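PDB 4GXW: adenosine deaminase from Burkholderia ambifaria, which binds a zinc ion in a TIM-barrel amidohydrolase fold and probably catalyses the hydrolytic deamination of adenosine or a related aminopurine. Local coordinates for residues Val32-His37 and Val236-His241; Arg212-Ala217 and Gly338-Asp343. All coordinates share one frame; numbering follows the deposited sequence.

Contact 1: Val32-His37 and Val236-His241; sequences VELHCH and VDRVDH. With ZN (zinc ion), chain C.
The side chains of His35 and His241 cross at about a right angle, with ring planes 58° apart. CE1 of His35 sits over one face of the His241 imidazole, displaced toward its rim, and comes within 3.4 Å of His241 NE2, which in turn lies near the plane of the His35 ring at its edge. CG of His35 is anti to the backbone N (chi1 -171°), and the far nitrogen of the ring, NE2, binds the zinc ion at 2.2 Å. His37 NE2 is a second ligand at 2.1 Å; His216 and Asp301 complete the protein share of the site. Water 2, also on the metal, is hydrogen-bonded to His241 NE2 at 2.8 Å, while Tyr243 OH is hydrogen-bonded to His241 ND1. This is the mononuclear zinc centre at the C-terminal ends of the strands of a TIM barrel, with the HxH pair following the first strand, as in adenosine deaminases. Asp240 crosses His35 obliquely, its carboxylate plane 70° from the imidazole, and its CB lies 3.7 Å from His35 CE1. Thr263 is hydrogen-bonded to Asp240 OD1 and is also the main polar partner of His35 beyond the metal. Away from the zinc, Leu34 places CB over the centre of one face of the Arg238 guanidinium, and its CD2 reaches Arg238 NH1 at 3.8 Å. Water 1, at the guanidinium edge and in its plane, accepts from Arg238 NE and donates to Leu34 O and to Asp240 OD1 (2.7 Å), joining three buried polar groups that do not bond directly across the segments. Glu114 forms a salt bridge with Arg238 NH2 and would balance its buried charge.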
ATOM      1  N   VAL A  32     -10.789   1.097   2.457  0.69  8.21           N
ATOM      2  CA  VAL A  32     -10.131   0.690   1.225  0.69  8.07           C
ATOM      3  C   VAL A  32      -8.641   0.614   1.526  0.69  8.53           C
ATOM      4  O   VAL A  32      -8.143   1.262   2.456  0.69  9.08           O
ATOM      5  CB  VAL A  32     -10.379   1.646   0.040  0.69  9.61           C
ATOM      6  CG1 VAL A  32     -11.870   1.831  -0.193  0.69 13.28           C
ATOM      7  CG2 VAL A  32      -9.705   2.985   0.271  0.69  9.59           C
ATOM      8  N   GLU A  33      -7.935  -0.197   0.751  1.00  8.08           N
ATOM      9  CA  GLU A  33      -6.470  -0.214   0.785  1.00  7.89           C
ATOM     10  C   GLU A  33      -5.979   0.094  -0.628  1.00  8.45           C
ATOM     11  O   GLU A  33      -6.394  -0.563  -1.594  1.00  9.27           O
ATOM     12  CB  GLU A  33      -5.896  -1.545   1.273  1.00 10.34           C
ATOM     13  CG  GLU A  33      -4.366  -1.541   1.315  1.00 10.55           C
ATOM     14  CD  GLU A  33      -3.786  -2.482   2.342  1.00  9.95           C
ATOM     15  OE1 GLU A  33      -4.061  -3.707   2.269  1.00 10.02           O
ATOM     16  OE2 GLU A  33      -3.046  -1.997   3.233  1.00 10.02           O
ATOM     17  N   LEU A  34      -5.116   1.105  -0.734  1.00  7.71           N
ATOM     18  CA  LEU A  34      -4.628   1.588  -2.024  1.00  7.76           C
ATOM     19  C   LEU A  34      -3.124   1.431  -2.189  1.00  8.12           C
ATOM     20  O   LEU A  34      -2.586   1.753  -3.242  1.00  9.06           O
ATOM     21  CB  LEU A  34      -4.987   3.065  -2.216  1.00  9.90           C
ATOM     22  CG  LEU A  34      -6.463   3.443  -2.187  1.00  8.76           C
ATOM     23  CD1 LEU A  34      -6.626   4.941  -2.387  1.00 11.05           C
ATOM     24  CD2 LEU A  34      -7.224   2.667  -3.255  1.00 10.44           C
ATOM     25  N   HIS A  35      -2.439   0.954  -1.151  1.00  7.68           N
ATOM     26  CA  HIS A  35      -0.980   0.837  -1.178  1.00  8.24           C
ATOM     27  C   HIS A  35      -0.553  -0.429  -0.456  1.00  8.40           C
ATOM     28  O   HIS A  35      -0.378  -0.440   0.768  1.00  8.71           O
ATOM     29  CB  HIS A  35      -0.319   2.080  -0.554  1.00  9.49           C
ATOM     30  CG  HIS A  35       1.172   2.147  -0.736  1.00  7.93           C
ATOM     31  ND1 HIS A  35       1.854   3.346  -0.776  1.00  8.83           N
ATOM     32  CD2 HIS A  35       2.113   1.178  -0.863  1.00  9.54           C
ATOM     33  CE1 HIS A  35       3.147   3.110  -0.942  1.00  8.61           C
ATOM     34  NE2 HIS A  35       3.332   1.799  -1.008  1.00  9.09           N
ATOM     35  N   CYS A  36      -0.406  -1.500  -1.224  1.00  8.25           N
ATOM     36  CA  CYS A  36      -0.009  -2.792  -0.687  1.00  7.96           C
ATOM     37  C   CYS A  36       0.671  -3.597  -1.772  1.00  8.13           C
ATOM     38  O   CYS A  36       0.120  -3.773  -2.859  1.00  8.66           O
ATOM     39  CB  CYS A  36      -1.228  -3.564  -0.184  1.00  8.05           C
ATOM     40  SG  CYS A  36      -0.770  -5.105   0.621  1.00 12.51           S
ATOM     41  N   HIS A  37       1.862  -4.097  -1.473  1.00  8.83           N
ATOM     42  CA  HIS A  37       2.589  -4.949  -2.409  1.00  8.35           C
ATOM     43  C   HIS A  37       2.237  -6.401  -2.134  1.00  8.44           C
ATOM     44  O   HIS A  37       2.416  -6.893  -1.012  1.00  9.14           O
ATOM     45  CB  HIS A  37       4.102  -4.713  -2.311  1.00 11.26           C
ATOM     46  CG  HIS A  37       4.492  -3.288  -2.546  1.00 10.42           C
ATOM     47  ND1 HIS A  37       4.877  -2.806  -3.782  1.00 12.20           N
ATOM     48  CD2 HIS A  37       4.508  -2.225  -1.704  1.00 11.38           C
ATOM     49  CE1 HIS A  37       5.125  -1.508  -3.684  1.00 11.97           C
ATOM     50  NE2 HIS A  37       4.904  -1.131  -2.435  1.00 12.92           N
ATOM     51  N   VAL A 236       0.163  11.535 -12.938  1.00  8.51           N
ATOM     52  CA  VAL A 236      -0.422  10.462 -12.139  1.00  9.07           C
ATOM     53  C   VAL A 236      -1.760  10.874 -11.535  1.00  8.35           C
ATOM     54  O   VAL A 236      -2.018  12.056 -11.263  1.00  9.37           O
ATOM     55  CB  VAL A 236       0.527   9.958 -11.018  1.00  8.27           C
ATOM     56  CG1 VAL A 236       1.792   9.374 -11.623  1.00  8.71           C
ATOM     57  CG2 VAL A 236       0.863  11.070 -10.027  1.00 10.01           C
ATOM     58  N   ASP A 237      -2.608   9.878 -11.331  1.00  9.04           N
ATOM     59  CA  ASP A 237      -3.905  10.093 -10.712  1.00  7.93           C
ATOM     60  C   ASP A 237      -3.833  10.200  -9.202  1.00  9.67           C
ATOM     61  O   ASP A 237      -4.675  10.845  -8.585  1.00 11.57           O
ATOM     62  CB  ASP A 237      -4.867   8.985 -11.130  1.00  9.58           C
ATOM     63  CG  ASP A 237      -5.091   8.970 -12.611  1.00 10.02           C
ATOM     64  OD1 ASP A 237      -5.798   9.884 -13.102  1.00 13.94           O
ATOM     65  OD2 ASP A 237      -4.530   8.099 -13.314  1.00  9.79           O
ATOM     66  N   ARG A 238      -2.847   9.541  -8.609  1.00  8.63           N
ATOM     67  CA  ARG A 238      -2.575   9.699  -7.185  1.00  8.79           C
ATOM     68  C   ARG A 238      -1.093   9.457  -6.949  1.00  8.20           C
ATOM     69  O   ARG A 238      -0.378   9.058  -7.866  1.00  8.00           O
ATOM     70  CB  ARG A 238      -3.464   8.793  -6.312  1.00 11.18           C
ATOM     71  CG  ARG A 238      -3.304   7.308  -6.589  1.00  9.50           C
ATOM     72  CD  ARG A 238      -4.216   6.450  -5.690  1.00 11.06           C
ATOM     73  NE  ARG A 238      -3.892   5.033  -5.859  1.00  8.90           N
ATOM     74  CZ  ARG A 238      -4.741   4.070  -6.221  1.00  8.43           C
ATOM     75  NH1 ARG A 238      -6.027   4.315  -6.424  1.00  9.67           N
ATOM     76  NH2 ARG A 238      -4.298   2.834  -6.368  1.00  9.21           N
ATOM     77  N   VAL A 239      -0.638   9.732  -5.730  1.00  7.69           N
ATOM     78  CA  VAL A 239       0.767   9.629  -5.374  1.00  7.45           C
ATOM     79  C   VAL A 239       0.961   8.646  -4.231  1.00  7.57           C
ATOM     80  O   VAL A 239       0.190   8.645  -3.275  1.00  7.87           O
ATOM     81  CB  VAL A 239       1.325  11.016  -4.952  1.00  8.04           C
ATOM     82  CG1 VAL A 239       2.753  10.907  -4.461  1.00  9.29           C
ATOM     83  CG2 VAL A 239       1.248  11.994  -6.100  1.00 11.31           C
ATOM     84  N   ASP A 240       1.992   7.813  -4.329  1.00  7.03           N
ATOM     85  CA  ASP A 240       2.392   6.928  -3.238  1.00  8.28           C
ATOM     86  C   ASP A 240       3.548   7.517  -2.435  1.00  7.04           C
ATOM     87  O   ASP A 240       4.606   7.847  -2.981  1.00  7.62           O
ATOM     88  CB  ASP A 240       2.704   5.524  -3.762  1.00  8.24           C
ATOM     89  CG  ASP A 240       1.529   4.926  -4.501  1.00  7.84           C
ATOM     90  OD1 ASP A 240       0.430   4.814  -3.897  1.00  8.62           O
ATOM     91  OD2 ASP A 240       1.690   4.609  -5.706  1.00  8.54           O
ATOM     92  N   HIS A 241       3.296   7.664  -1.133  1.00  7.59           N
ATOM     93  CA  HIS A 241       4.181   8.295  -0.148  1.00  9.26           C
ATOM     94  C   HIS A 241       4.122   9.821  -0.269  1.00  8.27           C
ATOM     95  O   HIS A 241       3.257  10.467   0.329  1.00 10.59           O
ATOM     96  CB  HIS A 241       5.623   7.770  -0.200  1.00  8.86           C
ATOM     97  CG  HIS A 241       5.761   6.303   0.091  1.00  9.32           C
ATOM     98  ND1 HIS A 241       5.313   5.719   1.260  1.00  9.04           N
ATOM     99  CD2 HIS A 241       6.325   5.308  -0.637  1.00 11.10           C
ATOM    100  CE1 HIS A 241       5.602   4.427   1.237  1.00  9.46           C
ATOM    101  NE2 HIS A 241       6.218   4.153   0.098  1.00  9.31           N
TER
HETATM  102 ZN    ZN C 401       5.137   0.701  -1.473  0.72 10.58          ZN
HETATM  103  O   HOH W   1      -1.650   3.584  -5.095  1.00  9.31           O
HETATM  104  O   HOH W   2       6.618   1.477  -0.433  1.00 13.73           O

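Contact 2: Arg212-Ala217 and Gly338-Asp343; sequences RTTAHA and GAWVDD. With ZN (zinc ion), chain C.
The barrel strand 212-217 meets, at the end away from its zinc ligand His216, the loop between helices 325-338 and 343-371, where Trp340 is the centre of an inverse gamma turn. Arg212 and Trp340 slide past each other in opposite directions, with guanidinium and indole planes only 11° apart. CB of Arg212 lies over the centre of one indole face, 3.6 Å from Trp340 CE2. The arginine chain is extended from CG to NE, and the guanidinium lies with one face over Trp340 CA, toward the rim of the group; NH1 is 3.5 Å from Trp340 C. The far rim of the six-membered ring points at the strand itself: Thr213 O is 3.4 Å from Trp340 CZ2, at the ring edge, and Thr214 N also lies at that edge, in the ring plane and 3.8 Å from Trp340 CH2. CG2 of Thr214, held between the backbone N and the carbonyl carbon, touches Trp340 CH2 at 3.8 Å. The hydroxyl OG1 of Thr214, anti to the backbone N (chi1 -173°), is hydrogen-bonded to Asp240 OD2. At the turn, Glu114 accepts a hydrogen bond from Trp340 N, and the indole makes a cation-pi contact with Arg238. Strand 212-217 runs between its parallel neighbours 184-188 and 238-239, with helix 200-208 packed on Thr213 and Ala215; on the loop side, Ala339 and Val341 rest against strand 110-117, and Asp342 is the N-cap of helix 343-371.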
ATOM      1  N   ARG A 212      -5.213   4.136 -15.615  1.00  9.12           N
ATOM      2  CA  ARG A 212      -4.834   5.089 -14.576  1.00  8.54           C
ATOM      3  C   ARG A 212      -3.386   4.848 -14.179  1.00  8.64           C
ATOM      4  O   ARG A 212      -2.809   3.798 -14.507  1.00  9.30           O
ATOM      5  CB  ARG A 212      -5.746   4.965 -13.361  1.00 11.03           C
ATOM      6  CG  ARG A 212      -7.155   5.488 -13.608  1.00 15.71           C
ATOM      7  CD  ARG A 212      -7.972   5.194 -12.395  1.00 20.39           C
ATOM      8  NE  ARG A 212      -9.245   5.891 -12.263  1.00 22.28           N
ATOM      9  CZ  ARG A 212     -10.426   5.288 -12.337  1.00 26.07           C
ATOM     10  NH1 ARG A 212     -10.495   3.988 -12.581  1.00 22.79           N
ATOM     11  NH2 ARG A 212     -11.540   5.990 -12.181  1.00 29.41           N
ATOM     12  N   THR A 213      -2.775   5.825 -13.516  1.00  7.47           N
ATOM     13  CA  THR A 213      -1.398   5.678 -13.086  1.00  9.62           C
ATOM     14  C   THR A 213      -1.184   6.249 -11.690  1.00  7.42           C
ATOM     15  O   THR A 213      -1.849   7.196 -11.264  1.00  8.58           O
ATOM     16  CB  THR A 213      -0.375   6.329 -14.076  1.00  8.34           C
ATOM     17  OG1 THR A 213      -0.406   7.748 -13.963  1.00 10.74           O
ATOM     18  CG2 THR A 213      -0.603   5.924 -15.533  1.00  9.19           C
ATOM     19  N   THR A 214      -0.223   5.660 -11.002  1.00  6.81           N
ATOM     20  CA  THR A 214       0.232   6.138  -9.705  1.00  6.73           C
ATOM     21  C   THR A 214       1.754   5.997  -9.677  1.00  7.13           C
ATOM     22  O   THR A 214       2.340   5.410 -10.591  1.00  7.87           O
ATOM     23  CB  THR A 214      -0.444   5.383  -8.531  1.00  7.69           C
ATOM     24  OG1 THR A 214      -0.078   5.995  -7.285  1.00  8.22           O
ATOM     25  CG2 THR A 214      -0.068   3.908  -8.526  1.00  8.88           C
ATOM     26  N   ALA A 215       2.403   6.547  -8.660  1.00  6.66           N
ATOM     27  CA  ALA A 215       3.863   6.459  -8.564  1.00  7.38           C
ATOM     28  C   ALA A 215       4.355   6.648  -7.144  1.00  7.73           C
ATOM     29  O   ALA A 215       3.898   7.559  -6.453  1.00  7.10           O
ATOM     30  CB  ALA A 215       4.526   7.508  -9.470  1.00  7.91           C
ATOM     31  N   HIS A 216       5.305   5.808  -6.727  1.00  7.36           N
ATOM     32  CA  HIS A 216       6.086   6.064  -5.513  1.00  7.58           C
ATOM     33  C   HIS A 216       6.978   7.284  -5.795  1.00  9.31           C
ATOM     34  O   HIS A 216       7.721   7.315  -6.792  1.00  8.63           O
ATOM     35  CB  HIS A 216       6.978   4.862  -5.148  1.00  9.14           C
ATOM     36  CG  HIS A 216       6.259   3.710  -4.503  1.00  8.93           C
ATOM     37  ND1 HIS A 216       5.152   3.103  -5.062  1.00  7.89           N
ATOM     38  CD2 HIS A 216       6.513   3.035  -3.355  1.00  8.97           C
ATOM     39  CE1 HIS A 216       4.754   2.111  -4.279  1.00  9.44           C
ATOM     40  NE2 HIS A 216       5.562   2.044  -3.234  1.00  8.71           N
ATOM     41  N   ALA A 217       6.914   8.283  -4.923  1.00  8.41           N
ATOM     42  CA  ALA A 217       7.730   9.490  -5.090  1.00  7.70           C
ATOM     43  C   ALA A 217       7.956  10.158  -3.743  1.00  8.54           C
ATOM     44  O   ALA A 217       7.044  10.219  -2.910  1.00  9.53           O
ATOM     45  CB  ALA A 217       7.054  10.464  -6.052  1.00  8.84           C
ATOM     46  N   GLY A 338      -9.710   8.590  -3.763  1.00  8.71           N
ATOM     47  CA  GLY A 338      -8.526   8.135  -4.469  1.00 10.20           C
ATOM     48  C   GLY A 338      -8.667   6.812  -5.202  1.00  8.98           C
ATOM     49  O   GLY A 338      -7.846   6.499  -6.055  1.00  9.70           O
ATOM     50  N   ALA A 339      -9.695   6.034  -4.877  1.00 10.00           N
ATOM     51  CA  ALA A 339      -9.858   4.705  -5.456  1.00  8.99           C
ATOM     52  C   ALA A 339     -10.109   4.746  -6.961  1.00  9.30           C
ATOM     53  O   ALA A 339     -10.676   5.700  -7.500  1.00 11.41           O
ATOM     54  CB  ALA A 339     -10.976   3.945  -4.740  1.00 11.80           C
ATOM     55  N   TRP A 340      -9.699   3.676  -7.627  1.00  9.00           N
ATOM     56  CA  TRP A 340      -9.847   3.562  -9.066  1.00 10.93           C
ATOM     57  C   TRP A 340     -11.130   2.809  -9.398  1.00 12.35           C
ATOM     58  O   TRP A 340     -11.118   1.695  -9.923  1.00 13.46           O
ATOM     59  CB  TRP A 340      -8.602   2.910  -9.662  1.00 11.80           C
ATOM     60  CG  TRP A 340      -7.418   3.845  -9.628  1.00 10.55           C
ATOM     61  CD1 TRP A 340      -7.423   5.170  -9.251  1.00  9.84           C
ATOM     62  CD2 TRP A 340      -6.065   3.540  -9.989  1.00  9.29           C
ATOM     63  NE1 TRP A 340      -6.153   5.696  -9.368  1.00 10.57           N
ATOM     64  CE2 TRP A 340      -5.304   4.716  -9.807  1.00  9.11           C
ATOM     65  CE3 TRP A 340      -5.420   2.383 -10.426  1.00 10.63           C
ATOM     66  CZ2 TRP A 340      -3.933   4.771 -10.072  1.00 10.09           C
ATOM     67  CZ3 TRP A 340      -4.064   2.439 -10.689  1.00  9.92           C
ATOM     68  CH2 TRP A 340      -3.339   3.624 -10.515  1.00  9.66           C
ATOM     69  N   VAL A 341     -12.244   3.445  -9.046  1.00 11.87           N
ATOM     70  CA  VAL A 341     -13.581   2.935  -9.329  1.00 12.63           C
ATOM     71  C   VAL A 341     -14.391   4.082  -9.910  1.00 11.80           C
ATOM     72  O   VAL A 341     -13.948   5.235  -9.869  1.00 14.31           O
ATOM     73  CB  VAL A 341     -14.285   2.383  -8.062  1.00 12.18           C
ATOM     74  CG1 VAL A 341     -13.527   1.191  -7.503  1.00 14.81           C
ATOM     75  CG2 VAL A 341     -14.453   3.472  -6.989  1.00 13.47           C
ATOM     76  N   ASP A 342     -15.573   3.790 -10.446  1.00 12.51           N
ATOM     77  CA  ASP A 342     -16.335   4.870 -11.078  1.00 16.07           C
ATOM     78  C   ASP A 342     -17.043   5.790 -10.076  1.00 14.54           C
ATOM     79  O   ASP A 342     -17.124   5.484  -8.874  1.00 12.92           O
ATOM     80  CB  ASP A 342     -17.292   4.363 -12.171  1.00 19.89           C
ATOM     81  CG  ASP A 342     -18.367   3.427 -11.644  1.00 25.19           C
ATOM     82  OD1 ASP A 342     -18.688   3.465 -10.439  1.00 20.85           O
ATOM     83  OD2 ASP A 342     -18.921   2.658 -12.458  1.00 29.63           O
ATOM     84  N   ASP A 343     -17.545   6.915 -10.576  1.00 15.54           N
ATOM     85  CA  ASP A 343     -18.159   7.927  -9.724  1.00 15.53           C
ATOM     86  C   ASP A 343     -19.372   7.402  -8.960  1.00 15.16           C
ATOM     87  O   ASP A 343     -19.591   7.786  -7.807  1.00 15.79           O
ATOM     88  CB  ASP A 343     -18.555   9.159 -10.541  1.00 21.04           C
ATOM     89  CG  ASP A 343     -17.358   9.920 -11.063  1.00 25.51           C
ATOM     90  OD1 ASP A 343     -16.237   9.687 -10.566  1.00 25.77           O
ATOM     91  OD2 ASP A 343     -17.539  10.759 -11.966  1.00 33.07           O
TER
HETATM   92 ZN    ZN C 401       5.137   0.701  -1.473  0.72 10.58          ZN
HETATM   93  O   HOH W   2       6.618   1.477  -0.433  1.00 13.73           O

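Both contacts are largely buried and both involve the parallel barrel sheet, in which strands 212-217 and 238-239 are neighbours. Contact 1 is nearer the chain centre and joins segments at two barrel strands through ring packing and waters, one of them zinc-bound. Contact 2 joins a strand to a loop through flat packing of an arginine on an indole, partly exposed at Arg212; segment 212-217 also supplies the zinc ligand His216, away from its packing with Trp340. The two contacts touch directly: Asp237 N approaches Thr213 O to 2.8 Å, a probable backbone hydrogen bond, and the Arg238 guanidinium of contact 1 packs against the Trp340 indole of contact 2.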